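PDB 4CN9: proximal thread matrix protein 1 from Mytilus galloprovincialis, which probably binds collagen in the matrix of the mussel byssus, is built from two von Willebrand factor type A domains and binds zinc. Local coordinates for residues A[215-220]-A[410-415]; A[390-395]-A[414-419]; A[75-80]-A[225-230]; A[54-59]-A[166-171]. All blocks are in the same frame, centred on the assembly; numbering follows the deposited sequence.

Interaction 1: residues A[215-220]-A[410-415]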
loop_
_atom_site.group_PDB
_atom_site.type_symbol
_atom_site.label_atom_id
_atom_site.label_comp_id
_atom_site.label_asym_id
_atom_site.label_seq_id
_atom_site.Cartn_x
_atom_site.Cartn_y
_atom_site.Cartn_z
ATOM N N ALA A 215 3.847 1.125 6.049
ATOM C CA ALA A 215 4.171 0.617 4.727
ATOM C C ALA A 215 3.249 1.192 3.633
ATOM O O ALA A 215 2.183 1.755 3.915
ATOM C CB ALA A 215 4.116 -0.912 4.733
ATOM N N THR A 216 3.681 1.057 2.388
ATOM C CA THR A 216 2.922 1.555 1.235
ATOM C C THR A 216 1.513 0.939 1.180
ATOM O O THR A 216 0.535 1.645 0.922
ATOM C CB THR A 216 3.696 1.295 -0.059
ATOM O OG1 THR A 216 4.870 2.125 -0.072
ATOM C CG2 THR A 216 2.839 1.596 -1.305
ATOM N N MET A 217 1.443 -0.375 1.370
ATOM C CA MET A 217 0.177 -1.083 1.534
ATOM C C MET A 217 0.392 -2.176 2.573
ATOM O O MET A 217 1.533 -2.506 2.908
ATOM C CB MET A 217 -0.314 -1.682 0.206
ATOM C CG MET A 217 -0.510 -0.668 -0.914
ATOM S SD MET A 217 -1.498 -1.263 -2.320
ATOM C CE MET A 217 -0.877 -2.921 -2.499
ATOM N N LYS A 218 -0.698 -2.741 3.072
ATOM C CA LYS A 218 -0.619 -3.809 4.068
ATOM C C LYS A 218 0.230 -4.991 3.617
ATOM O O LYS A 218 0.911 -5.600 4.441
ATOM C CB LYS A 218 -2.012 -4.310 4.440
ATOM C CG LYS A 218 -2.853 -3.309 5.192
ATOM C CD LYS A 218 -4.281 -3.854 5.322
ATOM C CE LYS A 218 -5.181 -2.910 6.085
ATOM N NZ LYS A 218 -6.605 -3.348 5.978
ATOM N N ASN A 219 0.211 -5.331 2.333
ATOM C CA ASN A 219 1.049 -6.444 1.898
ATOM C C ASN A 219 2.502 -6.078 1.606
ATOM O O ASN A 219 3.260 -6.920 1.149
ATOM C CB ASN A 219 0.437 -7.267 0.759
ATOM C CG ASN A 219 -0.067 -6.430 -0.386
ATOM O OD1 ASN A 219 0.434 -5.334 -0.664
ATOM N ND2 ASN A 219 -1.079 -6.963 -1.085
ATOM N N TYR A 220 2.894 -4.841 1.908
ATOM C CA TYR A 220 4.310 -4.475 1.934
ATOM C C TYR A 220 4.915 -4.676 3.330
ATOM O O TYR A 220 6.041 -4.224 3.606
ATOM C CB TYR A 220 4.484 -3.018 1.506
ATOM C CG TYR A 220 4.297 -2.776 0.028
ATOM C CD1 TYR A 220 3.092 -3.083 -0.604
ATOM C CD2 TYR A 220 5.310 -2.217 -0.731
ATOM C CE1 TYR A 220 2.920 -2.854 -1.953
ATOM C CE2 TYR A 220 5.148 -1.985 -2.095
ATOM C CZ TYR A 220 3.950 -2.292 -2.693
ATOM O OH TYR A 220 3.783 -2.051 -4.040
ATOM N N ILE A 410 -10.718 -3.195 5.551
ATOM C CA ILE A 410 -10.861 -3.679 4.190
ATOM C C ILE A 410 -9.911 -3.018 3.209
ATOM O O ILE A 410 -9.560 -3.629 2.224
ATOM C CB ILE A 410 -12.306 -3.574 3.640
ATOM C CG1 ILE A 410 -12.682 -2.141 3.341
ATOM C CG2 ILE A 410 -13.314 -4.217 4.597
ATOM C CD1 ILE A 410 -13.954 -2.027 2.509
ATOM N N ALA A 411 -9.530 -1.773 3.450
ATOM C CA ALA A 411 -8.687 -1.050 2.500
ATOM C C ALA A 411 -7.279 -1.624 2.447
ATOM O O ALA A 411 -6.818 -2.255 3.400
ATOM C CB ALA A 411 -8.632 0.417 2.841
ATOM N N SER A 412 -6.596 -1.373 1.333
ATOM C CA SER A 412 -5.229 -1.844 1.128
ATOM C C SER A 412 -4.252 -1.017 1.962
ATOM O O SER A 412 -3.100 -1.419 2.196
ATOM C CB SER A 412 -4.854 -1.780 -0.361
ATOM O OG SER A 412 -5.466 -2.821 -1.113
ATOM N N SER A 413 -4.724 0.146 2.395
ATOM C CA SER A 413 -3.960 1.031 3.231
ATOM C C SER A 413 -4.893 2.042 3.869
ATOM O O SER A 413 -5.908 2.412 3.285
ATOM C CB SER A 413 -2.900 1.755 2.387
ATOM O OG SER A 413 -2.258 2.740 3.161
ATOM N N GLU A 414 -4.552 2.505 5.068
ATOM C CA GLU A 414 -5.323 3.573 5.701
ATOM C C GLU A 414 -5.257 4.868 4.902
ATOM O O GLU A 414 -6.142 5.713 5.006
ATOM C CB GLU A 414 -4.893 3.792 7.167
ATOM C CG GLU A 414 -5.817 4.744 7.910
ATOM C CD GLU A 414 -5.683 4.678 9.437
ATOM O OE1 GLU A 414 -5.058 3.730 9.965
ATOM O OE2 GLU A 414 -6.236 5.581 10.105
ATOM N N GLU A 415 -4.242 5.012 4.059
ATOM C CA GLU A 415 -4.202 6.135 3.135
ATOM C C GLU A 415 -5.298 6.055 2.071
ATOM O O GLU A 415 -5.609 7.066 1.419
ATOM C CB GLU A 415 -2.829 6.217 2.460
ATOM C CG GLU A 415 -1.698 6.474 3.443
ATOM C CD GLU A 415 -1.726 7.885 3.978
ATOM O OE1 GLU A 415 -2.315 8.761 3.307
ATOM O OE2 GLU A 415 -1.167 8.128 5.070
HETATM O O HOH W 1 -0.371 0.993 4.351
HETATM O O HOH W 2 0.110 4.081 2.030
#
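Lys218 reaches from one von Willebrand factor type A domain to the other and gives two of its N-H groups to consecutive carbonyls there, those of Ser412 and Ala411. The meeting is between equivalent loops: segment 215-220 comes after helix 208-214, segment 410-415 starts at the end of helix 404-410, and each leads into the last strand of its Rossmann-like sheet. The backbone N of Lys218 donates to Ser412 O at 2.9 Å, almost straight (166° at the hydrogen). Its side chain, extended beyond CG, then runs past Ser412 O and puts NZ in the carbonyl plane of Ala411, 2.8 Å from Ala411 O; Ile408 O takes a second bond from NZ. An alanine here would probably leave the Ala411 and Ile408 carbonyls without this donor and open a gap beside Ser412 O. Met217 packs beside Lys218, its CB 3.4 Å from Ser412 O. Ser412 OG is occupied within its own domain by Ile393 N. Ser413 is the other polar centre: OG, anti to the backbone N (chi1 173°), accepts from Glu415 N in an ST turn and also holds two waters. One of them receives a bond from OG and donates to Ala215 O, which Lys191 NZ also serves. The second water donates both to Ser413 OG, at 2.9 Å, and to Thr216 O, at 2.7 Å.

Interaction 2: residues A[390-395]-A[414-419]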
loop_
_atom_site.group_PDB
_atom_site.type_symbol
_atom_site.label_atom_id
_atom_site.label_comp_id
_atom_site.label_asym_id
_atom_site.label_seq_id
_atom_site.Cartn_x
_atom_site.Cartn_y
_atom_site.Cartn_z
ATOM N N GLY A 390 -4.076 -9.636 -5.496
ATOM C CA GLY A 390 -3.611 -8.456 -6.199
ATOM C C GLY A 390 -4.622 -7.327 -6.352
ATOM O O GLY A 390 -4.360 -6.341 -7.053
ATOM N N VAL A 391 -5.773 -7.442 -5.698
ATOM C CA VAL A 391 -6.784 -6.389 -5.790
ATOM C C VAL A 391 -6.423 -5.247 -4.838
ATOM O O VAL A 391 -6.177 -5.467 -3.646
ATOM C CB VAL A 391 -8.184 -6.920 -5.454
ATOM C CG1 VAL A 391 -9.225 -5.797 -5.513
ATOM C CG2 VAL A 391 -8.559 -8.049 -6.384
ATOM N N VAL A 392 -6.366 -4.031 -5.370
ATOM C CA VAL A 392 -6.197 -2.854 -4.535
ATOM C C VAL A 392 -7.569 -2.349 -4.106
ATOM O O VAL A 392 -8.438 -2.146 -4.943
ATOM C CB VAL A 392 -5.452 -1.729 -5.274
ATOM C CG1 VAL A 392 -5.478 -0.451 -4.464
ATOM C CG2 VAL A 392 -4.026 -2.154 -5.583
ATOM N N ILE A 393 -7.764 -2.147 -2.801
ATOM C CA ILE A 393 -9.071 -1.749 -2.279
ATOM C C ILE A 393 -9.066 -0.348 -1.674
ATOM O O ILE A 393 -8.259 -0.018 -0.783
ATOM C CB ILE A 393 -9.590 -2.755 -1.221
ATOM C CG1 ILE A 393 -9.582 -4.182 -1.792
ATOM C CG2 ILE A 393 -10.979 -2.353 -0.755
ATOM C CD1 ILE A 393 -10.013 -5.252 -0.810
ATOM N N VAL A 394 -9.988 0.468 -2.172
ATOM C CA VAL A 394 -10.243 1.801 -1.654
ATOM C C VAL A 394 -11.594 1.760 -0.900
ATOM O O VAL A 394 -12.540 1.171 -1.401
ATOM C CB VAL A 394 -10.321 2.800 -2.829
ATOM C CG1 VAL A 394 -10.691 4.194 -2.355
ATOM C CG2 VAL A 394 -9.003 2.809 -3.600
ATOM N N ALA A 395 -11.655 2.358 0.293
ATOM C CA ALA A 395 -12.837 2.305 1.165
ATOM C C ALA A 395 -13.325 3.707 1.546
ATOM O O ALA A 395 -12.573 4.499 2.098
ATOM C CB ALA A 395 -12.527 1.516 2.455
ATOM N N GLU A 414 -4.552 2.505 5.068
ATOM C CA GLU A 414 -5.323 3.573 5.701
ATOM C C GLU A 414 -5.257 4.868 4.902
ATOM O O GLU A 414 -6.142 5.713 5.006
ATOM C CB GLU A 414 -4.893 3.792 7.167
ATOM C CG GLU A 414 -5.817 4.744 7.910
ATOM C CD GLU A 414 -5.683 4.678 9.437
ATOM O OE1 GLU A 414 -5.058 3.730 9.965
ATOM O OE2 GLU A 414 -6.236 5.581 10.105
ATOM N N GLU A 415 -4.242 5.012 4.059
ATOM C CA GLU A 415 -4.202 6.135 3.135
ATOM C C GLU A 415 -5.298 6.055 2.071
ATOM O O GLU A 415 -5.609 7.066 1.419
ATOM C CB GLU A 415 -2.829 6.217 2.460
ATOM C CG GLU A 415 -1.698 6.474 3.443
ATOM C CD GLU A 415 -1.726 7.885 3.978
ATOM O OE1 GLU A 415 -2.315 8.761 3.307
ATOM O OE2 GLU A 415 -1.167 8.128 5.070
ATOM N N TYR A 416 -5.880 4.865 1.895
ATOM C CA TYR A 416 -6.896 4.638 0.867
ATOM C C TYR A 416 -8.291 4.595 1.490
ATOM O O TYR A 416 -9.233 4.088 0.873
ATOM C CB TYR A 416 -6.667 3.327 0.108
ATOM C CG TYR A 416 -5.286 3.125 -0.512
ATOM C CD1 TYR A 416 -4.337 4.148 -0.553
ATOM C CD2 TYR A 416 -4.938 1.896 -1.036
ATOM C CE1 TYR A 416 -3.071 3.936 -1.113
ATOM C CE2 TYR A 416 -3.684 1.677 -1.603
ATOM C CZ TYR A 416 -2.760 2.696 -1.640
ATOM O OH TYR A 416 -1.521 2.436 -2.174
ATOM N N VAL A 417 -8.394 5.126 2.703
ATOM C CA VAL A 417 -9.642 5.277 3.445
ATOM C C VAL A 417 -10.104 6.740 3.432
ATOM O O VAL A 417 -9.346 7.649 3.755
ATOM C CB VAL A 417 -9.460 4.855 4.928
ATOM C CG1 VAL A 417 -10.675 5.252 5.780
ATOM C CG2 VAL A 417 -9.200 3.383 5.038
ATOM N N PHE A 418 -11.368 6.955 3.078
ATOM C CA PHE A 418 -11.919 8.293 2.963
ATOM C C PHE A 418 -13.248 8.350 3.690
ATOM O O PHE A 418 -14.017 7.383 3.663
ATOM C CB PHE A 418 -12.140 8.658 1.496
ATOM C CG PHE A 418 -10.895 8.661 0.677
ATOM C CD1 PHE A 418 -10.440 7.498 0.078
ATOM C CD2 PHE A 418 -10.164 9.827 0.515
ATOM C CE1 PHE A 418 -9.275 7.499 -0.678
ATOM C CE2 PHE A 418 -9.005 9.836 -0.228
ATOM C CZ PHE A 418 -8.559 8.677 -0.833
ATOM N N THR A 419 -13.511 9.481 4.348
ATOM C CA THR A 419 -14.774 9.699 5.052
ATOM C C THR A 419 -15.289 11.112 4.741
ATOM O O THR A 419 -14.504 12.050 4.571
ATOM C CB THR A 419 -14.644 9.523 6.600
ATOM O OG1 THR A 419 -13.757 10.511 7.136
ATOM C CG2 THR A 419 -14.115 8.145 6.981
#
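Val392 and Val394 present methyl groups to the two aromatic rings of 414-419, and this makes the apolar centre of the contact. CG1 of Val392 lies 4.0 Å from CE2 of Tyr416, and the two side chains cross at about a right angle. Two residues on, Val394 CG1 stands anti to the backbone N (chi1 176°), a position from which it meets Phe418 CE1 at 4.0 Å and Tyr416 O at 3.5 Å. Leu436 of helix 430-437 touches both aromatic side chains, while Met217 from the other von Willebrand factor type A domain also touches Tyr416. Ile393 contributes its backbone: its O sits at the edge of the Tyr416 ring, in the ring plane, 3.8 Å from CD2. Further out the contact becomes polar. Ala395 N donates to Tyr416 O at 3.0 Å with a nearly straight N-H (168°), and Ala395 O in turn accepts from Phe418 N at 2.9 Å. The same oxygen receives a CA-H...O contact from Val417, 3.3 Å from its CA. Ala395 is thereby bonded on both sides of Val417, its partner in the parallel bridge, and the CB atoms of this pair turn to the face where helix 404-410 lies. Strand 391-398, that helix and strand 417-420 form a beta-alpha-beta crossover, the unit that closes this edge of the Rossmann-like sheet in the second von Willebrand factor type A domain.

Interaction 3: residues A[75-80]-A[225-230]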
loop_
_atom_site.group_PDB
_atom_site.type_symbol
_atom_site.label_atom_id
_atom_site.label_comp_id
_atom_site.label_asym_id
_atom_site.label_seq_id
_atom_site.Cartn_x
_atom_site.Cartn_y
_atom_site.Cartn_z
ATOM N N GLN A 75 24.633 -9.658 13.177
ATOM C CA GLN A 75 25.340 -10.198 12.017
ATOM C C GLN A 75 24.354 -10.713 10.965
ATOM O O GLN A 75 24.575 -10.540 9.766
ATOM C CB GLN A 75 26.317 -11.310 12.417
ATOM C CG GLN A 75 27.248 -11.702 11.286
ATOM C CD GLN A 75 27.933 -10.498 10.652
ATOM O OE1 GLN A 75 28.657 -9.761 11.316
ATOM N NE2 GLN A 75 27.685 -10.284 9.367
ATOM N N MET A 76 23.275 -11.341 11.418
ATOM C CA MET A 76 22.258 -11.867 10.520
ATOM C C MET A 76 21.502 -10.742 9.834
ATOM O O MET A 76 21.123 -10.862 8.667
ATOM C CB MET A 76 21.284 -12.776 11.279
ATOM C CG MET A 76 21.945 -14.054 11.786
ATOM S SD MET A 76 20.822 -15.255 12.525
ATOM C CE MET A 76 21.966 -16.603 12.814
ATOM N N MET A 77 21.278 -9.649 10.557
ATOM C CA MET A 77 20.640 -8.477 9.960
ATOM C C MET A 77 21.552 -7.902 8.899
ATOM O O MET A 77 21.112 -7.566 7.811
ATOM C CB MET A 77 20.336 -7.415 11.023
ATOM C CG MET A 77 19.242 -7.805 11.975
ATOM S SD MET A 77 18.984 -6.590 13.299
ATOM C CE MET A 77 18.269 -5.241 12.323
ATOM N N LYS A 78 22.841 -7.808 9.209
ATOM C CA LYS A 78 23.798 -7.242 8.273
ATOM C C LYS A 78 23.869 -8.076 7.002
ATOM O O LYS A 78 23.921 -7.543 5.886
ATOM C CB LYS A 78 25.183 -7.163 8.913
ATOM C CG LYS A 78 25.309 -6.070 9.940
ATOM C CD LYS A 78 26.656 -6.081 10.603
ATOM C CE LYS A 78 26.815 -4.868 11.505
ATOM N NZ LYS A 78 28.191 -4.733 12.011
ATOM N N ASP A 79 23.891 -9.394 7.178
ATOM C CA ASP A 79 23.967 -10.314 6.045
ATOM C C ASP A 79 22.749 -10.177 5.142
ATOM O O ASP A 79 22.863 -10.174 3.910
ATOM C CB ASP A 79 24.131 -11.754 6.544
ATOM C CG ASP A 79 25.508 -12.004 7.150
ATOM O OD1 ASP A 79 26.398 -11.151 6.971
ATOM O OD2 ASP A 79 25.705 -13.052 7.797
ATOM N N PHE A 80 21.584 -10.040 5.758
ATOM C CA PHE A 80 20.364 -9.842 5.001
ATOM C C PHE A 80 20.476 -8.584 4.136
ATOM O O PHE A 80 20.088 -8.595 2.972
ATOM C CB PHE A 80 19.159 -9.764 5.945
ATOM C CG PHE A 80 17.860 -9.522 5.243
ATOM C CD1 PHE A 80 17.229 -10.545 4.561
ATOM C CD2 PHE A 80 17.276 -8.266 5.247
ATOM C CE1 PHE A 80 16.033 -10.332 3.917
ATOM C CE2 PHE A 80 16.084 -8.043 4.592
ATOM C CZ PHE A 80 15.460 -9.081 3.927
ATOM N N ASN A 225 9.680 -14.901 12.556
ATOM C CA ASN A 225 9.732 -15.191 13.984
ATOM C C ASN A 225 11.107 -14.997 14.603
ATOM O O ASN A 225 11.226 -14.793 15.803
ATOM C CB ASN A 225 9.243 -16.620 14.250
ATOM C CG ASN A 225 7.732 -16.710 14.324
ATOM O OD1 ASN A 225 7.112 -17.545 13.661
ATOM N ND2 ASN A 225 7.128 -15.842 15.131
ATOM N N SER A 226 12.142 -15.044 13.784
ATOM C CA SER A 226 13.498 -14.966 14.284
ATOM C C SER A 226 14.413 -14.346 13.249
ATOM O O SER A 226 14.131 -14.371 12.045
ATOM C CB SER A 226 14.008 -16.363 14.629
ATOM O OG SER A 226 13.874 -17.214 13.505
ATOM N N PHE A 227 15.519 -13.794 13.730
ATOM C CA PHE A 227 16.527 -13.221 12.852
ATOM C C PHE A 227 17.141 -14.310 11.982
ATOM O O PHE A 227 17.641 -14.040 10.897
ATOM C CB PHE A 227 17.603 -12.515 13.684
ATOM C CG PHE A 227 17.087 -11.317 14.445
ATOM C CD1 PHE A 227 16.557 -11.461 15.715
ATOM C CD2 PHE A 227 17.118 -10.051 13.876
ATOM C CE1 PHE A 227 16.079 -10.357 16.414
ATOM C CE2 PHE A 227 16.639 -8.945 14.568
ATOM C CZ PHE A 227 16.119 -9.100 15.828
ATOM N N SER A 228 17.090 -15.549 12.466
ATOM C CA SER A 228 17.634 -16.689 11.724
ATOM C C SER A 228 16.902 -16.933 10.413
ATOM O O SER A 228 17.468 -17.491 9.479
ATOM C CB SER A 228 17.574 -17.961 12.573
ATOM O OG SER A 228 18.197 -17.754 13.831
ATOM N N GLU A 229 15.646 -16.509 10.343
ATOM C CA GLU A 229 14.825 -16.763 9.165
ATOM C C GLU A 229 14.693 -15.566 8.226
ATOM O O GLU A 229 13.945 -15.621 7.252
ATOM C CB GLU A 229 13.440 -17.220 9.597
ATOM C CG GLU A 229 13.449 -18.533 10.346
ATOM C CD GLU A 229 12.060 -18.959 10.750
ATOM O OE1 GLU A 229 11.349 -18.147 11.380
ATOM O OE2 GLU A 229 11.670 -20.097 10.426
ATOM N N LEU A 230 15.432 -14.497 8.492
ATOM C CA LEU A 230 15.363 -13.313 7.646
ATOM C C LEU A 230 15.524 -13.652 6.184
ATOM O O LEU A 230 14.853 -13.073 5.330
ATOM C CB LEU A 230 16.445 -12.301 8.025
ATOM C CG LEU A 230 15.946 -11.190 8.932
ATOM C CD1 LEU A 230 17.116 -10.360 9.390
ATOM C CD2 LEU A 230 14.880 -10.326 8.227
#
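Met77 and Phe227 meet close to the zinc-bearing MIDAS site of the first von Willebrand factor type A domain, where helix 73-85 packs against the 3-10 turn that follows strand 221-224. No hydrogen bond joins the two segments; sulfur, aromatic and aliphatic contacts do the work. Of the sulfur contacts, the Met-aromatic one is the more central. Met77 SD lies 4.7 Å from the centroid of the Phe227 ring, approaching obliquely and nearest to CE2, while its CG meets CD2 at 3.6 Å. Met76 is extended beyond CG, and its SD rests on the backbone of the turn, 3.6 Å from Ser228 CA, toward the more exposed side. The aromatic-aliphatic contact is a CH-pi one: Leu230 CD2 stands 4.2 Å above the centre of the Phe80 ring, only 5° off the normal. A chi1 of 178° sets Phe80 CG anti to the backbone N, and the ring built on it meets Leu230. An alanine here would probably leave Leu230 CD2 without its aromatic face and open a gap toward Met172 and Ile200, which also touch this side chain. The aliphatic contacts come from the other branch of Leu230, whose CD1 lies 4.0 Å from both Met77 CA and Phe80 CB. On the zinc side, the Phe227 side chain comes within about 4 Å of that of Asp174, a zinc ligand. Phe80 also reaches the backbone of the turn, with CE1 3.3 Å from Leu230 O.

Interaction 4: residues A[54-59]-A[166-171]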
loop_
_atom_site.group_PDB
_atom_site.type_symbol
_atom_site.label_atom_id
_atom_site.label_comp_id
_atom_site.label_asym_id
_atom_site.label_seq_id
_atom_site.Cartn_x
_atom_site.Cartn_y
_atom_site.Cartn_z
ATOM N N ALA A 54 17.255 2.951 -8.662
ATOM C CA ALA A 54 16.653 3.300 -7.382
ATOM C C ALA A 54 17.671 3.887 -6.413
ATOM O O ALA A 54 18.872 3.597 -6.498
ATOM C CB ALA A 54 16.012 2.057 -6.756
ATOM N N ASP A 55 17.164 4.721 -5.506
ATOM C CA ASP A 55 17.884 5.113 -4.301
ATOM C C ASP A 55 17.209 4.358 -3.141
ATOM O O ASP A 55 16.015 4.539 -2.871
ATOM C CB ASP A 55 17.841 6.640 -4.101
ATOM C CG ASP A 55 18.728 7.405 -5.099
ATOM O OD1 ASP A 55 19.782 6.879 -5.518
ATOM O OD2 ASP A 55 18.369 8.559 -5.452
ATOM N N ILE A 56 17.955 3.453 -2.513
ATOM C CA ILE A 56 17.414 2.581 -1.485
ATOM C C ILE A 56 18.003 2.932 -0.112
ATOM O O ILE A 56 19.213 2.996 0.054
ATOM C CB ILE A 56 17.709 1.104 -1.801
ATOM C CG1 ILE A 56 17.149 0.729 -3.186
ATOM C CG2 ILE A 56 17.110 0.213 -0.747
ATOM C CD1 ILE A 56 18.020 -0.253 -3.947
ATOM N N ILE A 57 17.126 3.194 0.848
ATOM C CA ILE A 57 17.512 3.422 2.221
ATOM C C ILE A 57 16.995 2.292 3.085
ATOM O O ILE A 57 15.805 1.996 3.086
ATOM C CB ILE A 57 16.935 4.748 2.753
ATOM C CG1 ILE A 57 17.428 5.911 1.887
ATOM C CG2 ILE A 57 17.312 4.945 4.218
ATOM C CD1 ILE A 57 18.927 6.186 1.996
ATOM N N VAL A 58 17.897 1.644 3.807
ATOM C CA VAL A 58 17.502 0.706 4.852
ATOM C C VAL A 58 17.522 1.385 6.218
ATOM O O VAL A 58 18.511 1.988 6.607
ATOM C CB VAL A 58 18.426 -0.535 4.886
ATOM C CG1 VAL A 58 18.064 -1.441 6.052
ATOM C CG2 VAL A 58 18.337 -1.275 3.562
ATOM N N LEU A 59 16.397 1.290 6.920
ATOM C CA LEU A 59 16.221 1.796 8.278
ATOM C C LEU A 59 16.348 0.604 9.220
ATOM O O LEU A 59 15.497 -0.292 9.240
ATOM C CB LEU A 59 14.841 2.461 8.371
ATOM C CG LEU A 59 14.505 3.556 9.380
ATOM C CD1 LEU A 59 15.636 4.550 9.634
ATOM C CD2 LEU A 59 13.272 4.281 8.857
ATOM N N GLN A 166 13.648 5.633 -8.612
ATOM C CA GLN A 166 12.650 5.213 -7.646
ATOM C C GLN A 166 13.228 5.361 -6.236
ATOM O O GLN A 166 14.378 4.999 -5.993
ATOM C CB GLN A 166 12.272 3.751 -7.868
ATOM C CG GLN A 166 11.622 3.477 -9.207
ATOM C CD GLN A 166 10.190 3.969 -9.255
ATOM O OE1 GLN A 166 9.507 4.017 -8.227
ATOM N NE2 GLN A 166 9.731 4.347 -10.447
ATOM N N LYS A 167 12.432 5.879 -5.317
ATOM C CA LYS A 167 12.838 5.987 -3.918
ATOM C C LYS A 167 12.205 4.872 -3.100
ATOM O O LYS A 167 10.989 4.725 -3.099
ATOM C CB LYS A 167 12.420 7.334 -3.346
ATOM C CG LYS A 167 13.115 8.511 -3.997
ATOM C CD LYS A 167 12.939 9.743 -3.144
ATOM C CE LYS A 167 12.522 10.932 -3.968
ATOM N NZ LYS A 167 11.061 10.903 -4.220
ATOM N N ILE A 168 13.047 4.109 -2.405
ATOM C CA ILE A 168 12.615 2.959 -1.623
ATOM C C ILE A 168 13.223 2.964 -0.213
ATOM O O ILE A 168 14.429 3.209 -0.038
ATOM C CB ILE A 168 13.025 1.634 -2.308
ATOM C CG1 ILE A 168 12.530 1.593 -3.756
ATOM C CG2 ILE A 168 12.487 0.431 -1.513
ATOM C CD1 ILE A 168 13.295 0.629 -4.613
ATOM N N VAL A 169 12.369 2.709 0.781
ATOM C CA VAL A 169 12.773 2.556 2.177
ATOM C C VAL A 169 12.372 1.173 2.661
ATOM O O VAL A 169 11.206 0.760 2.525
ATOM C CB VAL A 169 12.107 3.617 3.093
ATOM C CG1 VAL A 169 12.417 3.353 4.551
ATOM C CG2 VAL A 169 12.544 4.990 2.697
ATOM N N ILE A 170 13.351 0.449 3.193
ATOM C CA ILE A 170 13.117 -0.854 3.793
ATOM C C ILE A 170 13.402 -0.751 5.296
ATOM O O ILE A 170 14.539 -0.557 5.720
ATOM C CB ILE A 170 13.989 -1.942 3.125
ATOM C CG1 ILE A 170 13.569 -2.104 1.659
ATOM C CG2 ILE A 170 13.847 -3.267 3.862
ATOM C CD1 ILE A 170 14.619 -2.684 0.749
ATOM N N LEU A 171 12.334 -0.836 6.075
ATOM C CA LEU A 171 12.390 -0.735 7.532
ATOM C C LEU A 171 12.458 -2.131 8.152
ATOM O O LEU A 171 11.682 -3.018 7.789
ATOM C CB LEU A 171 11.157 0.007 8.043
ATOM C CG LEU A 171 10.804 -0.051 9.534
ATOM C CD1 LEU A 171 11.795 0.720 10.334
ATOM C CD2 LEU A 171 9.408 0.504 9.761
#
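Asp55 and Gln166 begin a run of five backbone hydrogen bonds that joins 54-59 to 166-171 as parallel strands at the middle of the Rossmann-like sheet of the first von Willebrand factor type A domain. Asp55 N donates to Gln166 O, and Asp55 O accepts from Ile168 N. The pattern repeats two residues on, where Ile57 N reaches Ile168 O at 2.8 Å in a nearly straight bond (172°) and Ile57 O receives Ile170 N. The last bond, Leu59 N to Ile170 O, is 2.9 Å long but its donor is tilted 31° from the carbonyl plane. The Asp55 carboxylate forms a salt bridge outside the pair, with Lys165. On the face bearing Ile56 and Ile168 these two side chains lie side by side, pointing the same way. Ile168 CD1 touches Ile56 CG1 at 4.1 Å and Ala54 CB at 3.7 Å, and Ile170 CD1 meets Ile56 CG2. Helix 142-153 covers the other face, with Val149 against both Ile57 and Val169. Both strands run on toward the MIDAS site, where Asp174 binds zinc in this model and Asp61 ends strand 54-61. At that end Leu171 crosses Leu59, its CD1 4.0 Å from Leu59 CB.

In the fold
Interactions 3 and 4 belong to the first von Willebrand factor type A domain, interaction 2 to the second, and interaction 1 joins the two. Interaction 4 pairs central strands of the first sheet; interaction 3, about 18 Å away between centres, packs a helix and a turn beside that sheet near the MIDAS zinc. Their segments alternate along the chain (54-59, 75-80, 166-171, 225-230), so both contacts join distant parts of one domain. Interactions 1 and 2 touch, with centres about 7 Å apart, and share Glu414 and Glu415: the loop that meets the first domain runs straight into the edge strand of the second sheet. The domain interface is thus continuous with that sheet, while the centres of interactions 2 and 3 lie about 32 Å apart.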